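Local atomic coordinates of Ent-copalyl diphosphate synthase (Streptomyces platensis, PDB entry 5BP8), a protein that is a mostly helical protein of the terpene cyclase family, with a domain related to that of squalene-hopene cyclases. Residues Ala35-His47 against Ser77-Ser91. Numbering follows the deposited sequence. Where two conformers were deposited one is given.
Sequences ARLVSLAPWLDGH and SAVEALLTELARTDS. With SO4 (sulfate ion), chain E.
Pro42 lays CG over the centre of one face of the Arg88 guanidinium, 3.5 Å above its plane, while Thr84 O lies farther off over the opposite face, toward the rim. At its edge NH1 and NH2 meet oxygens: NH1 reaches Val38 O, tilted somewhat from the guanidinium plane, at 2.8 Å, NH2 reaches Ser39 O, which lies in that plane, and NH1 also meets Glu85 OE1 in a salt bridge. Arg88 thus closes the C-terminal end of helix 31-40, taking carbonyls left over where the chain turns off at Ala41. Glu85 OE1 has a second donor, His47 NE2, 2.9 Å away and in the plane of the imidazole; the two nitrogens come in from opposite faces of the carboxylate. Ser91 OG lies over one face of the ring in the given conformer, though its position is doubtful.

Between these ends, the axes of 35-40 and 77-86 run nearly parallel, 25° apart, in the mostly helical fold of this terpene cyclase. Ala81 is a knob in the hole formed by Ala35, Arg36, Val38 and Ser39, its CB 3.2 Å from Ala35 O.

The other guanidinium, that of Arg36, is held at its edge. NE points almost straight at Ser77 OG (174°), NH1 takes a lone pair of Ser77 O, and NH1 and NH2 both grip Glu80 OE1. The side chain of Arg36 gets there by bending at chi2 and chi3. Ser39 OG donates to the syn lone pair of Glu80 OE1 at 2.6 Å, giving it three donors, and Arg198 pairs with Glu80 OE2.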
loop_
_atom_site.group_PDB
_atom_site.type_symbol
_atom_site.label_atom_id
_atom_site.label_comp_id
_atom_site.label_asym_id
_atom_site.label_seq_id
_atom_site.Cartn_x
_atom_site.Cartn_y
_atom_site.Cartn_z
ATOM N N ALA A 35 -1.096 12.592 10.463
ATOM C CA ALA A 35 -0.184 13.635 10.913
ATOM C C ALA A 35 -0.021 14.764 9.870
ATOM O O ALA A 35 -0.020 15.960 10.228
ATOM C CB ALA A 35 1.163 13.042 11.276
ATOM N N ARG A 36 0.103 14.403 8.591
ATOM C CA ARG A 36 0.181 15.425 7.556
ATOM C C ARG A 36 -1.037 16.375 7.615
ATOM O O ARG A 36 -0.860 17.597 7.455
ATOM C CB ARG A 36 0.344 14.848 6.152
ATOM C CG ARG A 36 1.702 14.191 5.846
ATOM C CD ARG A 36 2.919 15.113 6.002
ATOM N NE ARG A 36 3.279 15.213 7.409
ATOM C CZ ARG A 36 3.639 16.323 8.036
ATOM N NH1 ARG A 36 3.833 16.280 9.360
ATOM N NH2 ARG A 36 3.845 17.459 7.374
ATOM N N LEU A 37 -2.247 15.843 7.834
ATOM C CA LEU A 37 -3.411 16.714 7.914
ATOM C C LEU A 37 -3.398 17.610 9.120
ATOM O O LEU A 37 -3.865 18.769 9.048
ATOM C CB LEU A 37 -4.717 15.917 7.805
ATOM C CG LEU A 37 -4.972 15.229 6.454
ATOM C CD1 LEU A 37 -6.382 14.661 6.417
ATOM C CD2 LEU A 37 -4.736 16.166 5.289
ATOM N N VAL A 38 -2.910 17.092 10.255
ATOM C CA VAL A 38 -2.729 17.911 11.449
ATOM C C VAL A 38 -1.801 19.077 11.136
ATOM O O VAL A 38 -2.049 20.235 11.540
ATOM C CB VAL A 38 -2.168 17.085 12.632
ATOM C CG1 VAL A 38 -1.706 17.989 13.750
ATOM C CG2 VAL A 38 -3.218 16.116 13.150
ATOM N N SER A 39 -0.719 18.793 10.431
ATOM C CA SER A 39 0.266 19.836 10.140
ATOM C C SER A 39 -0.224 20.831 9.082
ATOM O O SER A 39 -0.058 22.057 9.230
ATOM C CB SER A 39 1.562 19.197 9.668
ATOM O OG SER A 39 2.601 20.157 9.644
ATOM N N LEU A 40 -0.826 20.310 8.019
ATOM C CA LEU A 40 -1.150 21.116 6.832
ATOM C C LEU A 40 -2.573 21.627 6.755
ATOM O O LEU A 40 -2.807 22.600 6.039
ATOM C CB LEU A 40 -0.880 20.314 5.553
ATOM C CG LEU A 40 0.556 19.824 5.387
ATOM C CD1 LEU A 40 0.671 18.921 4.173
ATOM C CD2 LEU A 40 1.581 20.954 5.337
ATOM N N ALA A 41 -3.513 20.983 7.453
ATOM C CA ALA A 41 -4.934 21.292 7.308
ATOM C C ALA A 41 -5.676 21.368 8.647
ATOM O O ALA A 41 -6.608 20.624 8.889
ATOM C CB ALA A 41 -5.593 20.300 6.353
ATOM N N PRO A 42 -5.232 22.261 9.541
ATOM C CA PRO A 42 -5.886 22.393 10.845
ATOM C C PRO A 42 -7.327 22.924 10.707
ATOM O O PRO A 42 -8.116 22.758 11.631
ATOM C CB PRO A 42 -4.986 23.393 11.590
ATOM C CG PRO A 42 -4.322 24.170 10.505
ATOM C CD PRO A 42 -4.138 23.221 9.375
ATOM N N TRP A 43 -7.651 23.504 9.556
ATOM C CA TRP A 43 -9.030 23.987 9.231
ATOM C C TRP A 43 -10.050 22.852 9.070
ATOM O O TRP A 43 -11.255 23.038 9.214
ATOM C CB TRP A 43 -9.003 24.857 7.946
ATOM C CG TRP A 43 -8.461 24.125 6.750
ATOM C CD1 TRP A 43 -7.197 24.182 6.293
ATOM C CD2 TRP A 43 -9.160 23.211 5.895
ATOM N NE1 TRP A 43 -7.045 23.354 5.216
ATOM C CE2 TRP A 43 -8.232 22.725 4.965
ATOM C CE3 TRP A 43 -10.470 22.731 5.845
ATOM C CZ2 TRP A 43 -8.576 21.823 3.960
ATOM C CZ3 TRP A 43 -10.811 21.811 4.855
ATOM C CH2 TRP A 43 -9.865 21.367 3.929
ATOM N N LEU A 44 -9.552 21.653 8.781
ATOM C CA LEU A 44 -10.402 20.538 8.441
ATOM C C LEU A 44 -11.046 19.882 9.641
ATOM O O LEU A 44 -10.389 19.670 10.662
ATOM C CB LEU A 44 -9.542 19.477 7.705
ATOM C CG LEU A 44 -10.234 18.207 7.233
ATOM C CD1 LEU A 44 -11.258 18.471 6.164
ATOM C CD2 LEU A 44 -9.163 17.241 6.694
ATOM N N ASP A 45 -12.327 19.537 9.494
ATOM C CA ASP A 45 -13.089 18.828 10.519
ATOM C C ASP A 45 -12.324 17.575 10.975
ATOM O O ASP A 45 -11.661 16.916 10.159
ATOM C CB ASP A 45 -14.465 18.409 9.966
ATOM C CG ASP A 45 -15.492 19.558 9.941
ATOM O OD1 ASP A 45 -15.254 20.621 10.549
ATOM O OD2 ASP A 45 -16.560 19.378 9.305
ATOM N N GLY A 46 -12.420 17.253 12.263
ATOM C CA GLY A 46 -11.782 16.037 12.803
ATOM C C GLY A 46 -10.344 16.274 13.244
ATOM O O GLY A 46 -9.627 15.325 13.535
ATOM N N HIS A 47 -9.945 17.540 13.385
ATOM C CA HIS A 47 -8.560 17.882 13.735
ATOM C C HIS A 47 -8.209 17.360 15.128
ATOM O O HIS A 47 -7.180 16.706 15.315
ATOM C CB HIS A 47 -8.356 19.399 13.623
ATOM C CG HIS A 47 -6.989 19.879 13.998
ATOM N ND1 HIS A 47 -5.889 19.728 13.185
ATOM C CD2 HIS A 47 -6.558 20.549 15.087
ATOM C CE1 HIS A 47 -4.836 20.259 13.769
ATOM N NE2 HIS A 47 -5.218 20.782 14.916
ATOM N N SER A 77 6.654 12.206 10.487
ATOM C CA SER A 77 5.410 12.902 10.205
ATOM C C SER A 77 4.700 13.350 11.487
ATOM O O SER A 77 4.249 14.478 11.587
ATOM C CB SER A 77 4.476 12.019 9.386
ATOM O OG SER A 77 3.386 12.780 8.898
ATOM N N ALA A 78 4.618 12.448 12.463
ATOM C CA ALA A 78 3.962 12.753 13.740
ATOM C C ALA A 78 4.672 13.847 14.526
ATOM O O ALA A 78 4.027 14.817 15.021
ATOM C CB ALA A 78 3.849 11.489 14.580
ATOM N N VAL A 79 5.991 13.726 14.631
ATOM C CA VAL A 79 6.772 14.726 15.350
ATOM C C VAL A 79 6.652 16.111 14.701
ATOM O O VAL A 79 6.398 17.141 15.398
ATOM C CB VAL A 79 8.242 14.279 15.506
ATOM C CG1 VAL A 79 9.134 15.422 15.980
ATOM C CG2 VAL A 79 8.330 13.076 16.433
ATOM N N GLU A 80 6.780 16.155 13.375
ATOM C CA GLU A 80 6.636 17.429 12.683
ATOM C C GLU A 80 5.244 18.033 12.930
ATOM O O GLU A 80 5.130 19.258 13.209
ATOM C CB GLU A 80 6.909 17.281 11.186
ATOM C CG GLU A 80 7.159 18.615 10.479
ATOM C CD GLU A 80 5.904 19.395 10.163
ATOM O OE1 GLU A 80 4.811 18.782 9.980
ATOM O OE2 GLU A 80 5.999 20.651 10.103
ATOM N N ALA A 81 4.200 17.200 12.858
ATOM C CA ALA A 81 2.829 17.666 13.070
ATOM C C ALA A 81 2.651 18.200 14.481
ATOM O O ALA A 81 2.018 19.271 14.687
ATOM C CB ALA A 81 1.838 16.575 12.794
ATOM N N LEU A 82 3.195 17.490 15.464
ATOM C CA LEU A 82 3.062 17.940 16.850
ATOM C C LEU A 82 3.793 19.247 17.106
ATOM O O LEU A 82 3.248 20.134 17.791
ATOM C CB LEU A 82 3.493 16.859 17.855
ATOM C CG LEU A 82 2.579 15.612 17.886
ATOM C CD1 LEU A 82 3.258 14.455 18.616
ATOM C CD2 LEU A 82 1.216 15.918 18.511
ATOM N N LEU A 83 4.988 19.407 16.538
ATOM C CA LEU A 83 5.721 20.672 16.684
ATOM C C LEU A 83 4.934 21.816 16.026
ATOM O O LEU A 83 4.802 22.919 16.586
ATOM C CB LEU A 83 7.126 20.575 16.107
ATOM C CG LEU A 83 8.151 19.725 16.892
ATOM C CD1 LEU A 83 9.350 19.367 16.032
ATOM C CD2 LEU A 83 8.587 20.472 18.159
ATOM N N THR A 84 4.417 21.562 14.828
ATOM C CA THR A 84 3.602 22.549 14.136
ATOM C C THR A 84 2.365 22.931 14.959
ATOM O O THR A 84 2.084 24.132 15.123
ATOM C CB THR A 84 3.228 22.070 12.720
ATOM O OG1 THR A 84 4.424 21.990 11.941
ATOM C CG2 THR A 84 2.243 23.011 12.047
ATOM N N GLU A 85 1.648 21.943 15.493
ATOM C CA GLU A 85 0.468 22.210 16.326
ATOM C C GLU A 85 0.801 23.009 17.578
ATOM O O GLU A 85 0.085 23.983 17.911
ATOM C CB GLU A 85 -0.218 20.917 16.728
ATOM C CG GLU A 85 -1.407 21.046 17.675
ATOM C CD GLU A 85 -2.591 21.804 17.095
ATOM O OE1 GLU A 85 -2.741 21.841 15.866
ATOM O OE2 GLU A 85 -3.389 22.357 17.876
ATOM N N LEU A 86 1.877 22.616 18.262
ATOM C CA LEU A 86 2.302 23.294 19.499
ATOM C C LEU A 86 2.679 24.745 19.245
ATOM O O LEU A 86 2.488 25.596 20.121
ATOM C CB LEU A 86 3.461 22.541 20.146
ATOM C CG LEU A 86 2.992 21.313 20.906
ATOM C CD1 LEU A 86 4.131 20.318 21.061
ATOM C CD2 LEU A 86 2.430 21.731 22.254
ATOM N N ALA A 87 3.149 25.052 18.039
ATOM C CA ALA A 87 3.492 26.441 17.699
ATOM C C ALA A 87 2.312 27.311 17.280
ATOM O O ALA A 87 2.505 28.503 17.071
ATOM C CB ALA A 87 4.530 26.468 16.595
ATOM N N ARG A 88 1.122 26.743 17.100
ATOM C CA ARG A 88 0.000 27.525 16.552
ATOM C C ARG A 88 -1.054 27.787 17.624
ATOM O O ARG A 88 -0.957 27.242 18.721
ATOM C CB ARG A 88 -0.611 26.835 15.308
ATOM C CG ARG A 88 -1.260 25.514 15.589
ATOM C CD ARG A 88 -2.246 25.079 14.507
ATOM N NE ARG A 88 -1.663 24.879 13.183
ATOM C CZ ARG A 88 -1.434 23.701 12.588
ATOM N NH1 ARG A 88 -1.704 22.508 13.174
ATOM N NH2 ARG A 88 -0.925 23.726 11.374
ATOM N N THR A 89 -2.036 28.644 17.316
ATOM C CA THR A 89 -3.240 28.778 18.165
ATOM C C THR A 89 -4.197 27.588 17.923
ATOM O O THR A 89 -4.102 26.905 16.893
ATOM C CB THR A 89 -4.000 30.096 17.911
ATOM O OG1 THR A 89 -4.504 30.119 16.568
ATOM C CG2 THR A 89 -3.098 31.305 18.150
ATOM N N ASP A 90 -5.108 27.348 18.865
ATOM C CA ASP A 90 -6.006 26.184 18.803
ATOM C C ASP A 90 -7.113 26.278 17.736
ATOM O O ASP A 90 -7.688 27.346 17.526
ATOM C CB ASP A 90 -6.665 25.954 20.171
ATOM C CG ASP A 90 -5.688 25.436 21.216
ATOM O OD1 ASP A 90 -4.688 24.778 20.848
ATOM O OD2 ASP A 90 -5.941 25.665 22.414
ATOM N N SER A 91 -7.395 25.143 17.079
ATOM C CA SER A 91 -8.492 25.064 16.105
ATOM C C SER A 91 -9.858 25.044 16.807
ATOM O O SER A 91 -10.868 25.456 16.223
ATOM C CB SER A 91 -8.341 23.836 15.195
ATOM O OG SER A 91 -7.267 24.010 14.288
HETATM S S SO4 E . -12.317 19.670 14.943
HETATM O O1 SO4 E . -13.141 18.427 14.721
HETATM O O2 SO4 E . -11.768 20.103 13.640
HETATM O O3 SO4 E . -13.214 20.707 15.486
HETATM O O4 SO4 E . -11.290 19.334 15.959
#